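Local coordinates for putative ATPase, AAA family (Prochlorococcus marinus subsp. pastoris str. CCMP1986, PDB 3CTD) that is probably a DNA-dependent ATPase of the RarA/MGS1/WRNIP1 subfamily, seen here as its C-terminal part, that acts when DNA replication stalls, at the interface of chains A and B. Numbering follows the deposited sequence. Chains: chain A/B, Putative ATPase, AAA family.

The interface of chains A and B. Residues chain A 55, 58-59, 110; chain B 132, 135-136, 139.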
# COMPACT_ATOMS: atom_id res chain seq x y z
N LEU A 55 -13.08 19.16 -8.27
CA LEU A 55 -14.38 18.46 -8.29
C LEU A 55 -15.23 19.04 -9.41
O LEU A 55 -15.90 18.32 -10.17
CB LEU A 55 -15.12 18.56 -6.97
CG LEU A 55 -14.45 17.83 -5.81
CD1 LEU A 55 -15.06 18.31 -4.56
CD2 LEU A 55 -14.63 16.30 -5.93
N LEU A 58 -14.01 17.67 -12.57
CA LEU A 58 -14.38 16.25 -12.51
C LEU A 58 -15.87 16.05 -12.86
O LEU A 58 -16.19 15.25 -13.76
CB LEU A 58 -14.02 15.61 -11.15
CG LEU A 58 -14.35 14.12 -10.93
CD1 LEU A 58 -13.84 13.23 -12.05
CD2 LEU A 58 -13.85 13.67 -9.55
N ALA A 59 -16.75 16.77 -12.18
CA ALA A 59 -18.21 16.68 -12.46
C ALA A 59 -18.52 17.02 -13.88
O ALA A 59 -19.32 16.36 -14.51
CB ALA A 59 -19.05 17.54 -11.51
N LEU A 110 -18.11 6.45 -8.87
CA LEU A 110 -17.87 7.87 -8.77
C LEU A 110 -17.08 8.21 -7.48
O LEU A 110 -16.26 9.12 -7.48
CB LEU A 110 -19.21 8.65 -8.80
CG LEU A 110 -19.13 10.17 -8.82
CD1 LEU A 110 -18.10 10.62 -9.92
CD2 LEU A 110 -20.51 10.78 -9.07
N ILE B 132 -18.56 15.57 -4.60
CA ILE B 132 -18.58 15.56 -6.05
C ILE B 132 -20.01 15.79 -6.50
O ILE B 132 -20.23 16.39 -7.53
CB ILE B 132 -18.02 14.22 -6.63
CG1 ILE B 132 -18.24 14.11 -8.15
CG2 ILE B 132 -18.72 13.07 -5.97
CD1 ILE B 132 -17.62 15.25 -8.95
N ALA B 135 -20.80 19.61 -6.66
CA ALA B 135 -20.28 20.22 -7.87
C ALA B 135 -21.07 19.76 -9.09
O ALA B 135 -21.26 20.53 -10.02
CB ALA B 135 -18.80 19.91 -8.02
N MET B 136 -21.49 18.50 -9.10
CA MET B 136 -22.33 17.99 -10.15
C MET B 136 -23.65 18.77 -10.22
O MET B 136 -24.24 18.92 -11.30
CB MET B 136 -22.61 16.55 -9.83
CG MET B 136 -23.09 15.74 -10.94
SD MET B 136 -22.45 14.04 -10.79
CE MET B 136 -20.97 14.22 -11.82
N ILE B 139 -22.99 22.01 -11.97
CA ILE B 139 -22.82 21.83 -13.40
C ILE B 139 -24.21 21.76 -14.02
O ILE B 139 -24.47 22.37 -15.05
CB ILE B 139 -22.05 20.51 -13.74
CG1 ILE B 139 -20.60 20.60 -13.28
CG2 ILE B 139 -22.17 20.15 -15.22
CD1 ILE B 139 -19.78 21.54 -14.13
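B:Ile132 pushes its long branch in among A:Leu55, A:Leu58, A:Ala59 and A:Leu110, and this apolar insertion organises the patch. With CG1 anti to the backbone N (chi1 171°), the branch leans outward and forward along its own helix, towards the C-terminal end, which carries CD1 to A:Ala59. There CD1 of B:Ile132 rests 3.7 Å from CB of A:Ala59 and equally near that residue's backbone N. A:Leu58, from the same helix as A:Ala59, meets this methyl with CG and CD2; its side chain crosses the isoleucine at about a right angle, with CG of A:Leu58 4.0 Å from CD1 of B:Ile132. On another flank, A:Leu55 lays CD2 against the root of B:Ile132, 4.0 Å from its CA. A:Leu110 closes in from a separate helix: its CD1 packs on the middle of the isoleucine, 3.9 Å from CG1 of B:Ile132, while CG also touches the CG2 branch. B:Ile132 is thus held along most of its length, from CA to CD1.

On the other side of the contact, the methyl of A:Ala59 rests directly on the backbone of B:Met136, with CB of A:Ala59 3.6 Å from CA of B:Met136. CG1 of B:Ile139 approaches CB of A:Ala59 at 3.9 Å, and B:Ala135 sets its own methyl beside the backbone of A:Leu55. B:Met136 is an engineered replacement for leucine. As modelled, its SD faces CD2 of A:Leu110 and its CE turns back onto the backbone of A:Ala59, but both placements are tentative because the residue is poorly ordered.

Different segments of two copies of one protein meet here, as part of a larger interface without exact two-fold symmetry. The deposited assembly holds four copies of this C-terminal fragment, and the contact may contribute to such a tetramer, though the structure alone does not establish the oligomer of the full-length protein. Within the MgsA-type C-terminal region, helix 131-139 of chain B lies against helix 51-63 of chain A and A:Leu110, the first residue of A's helix 110-122.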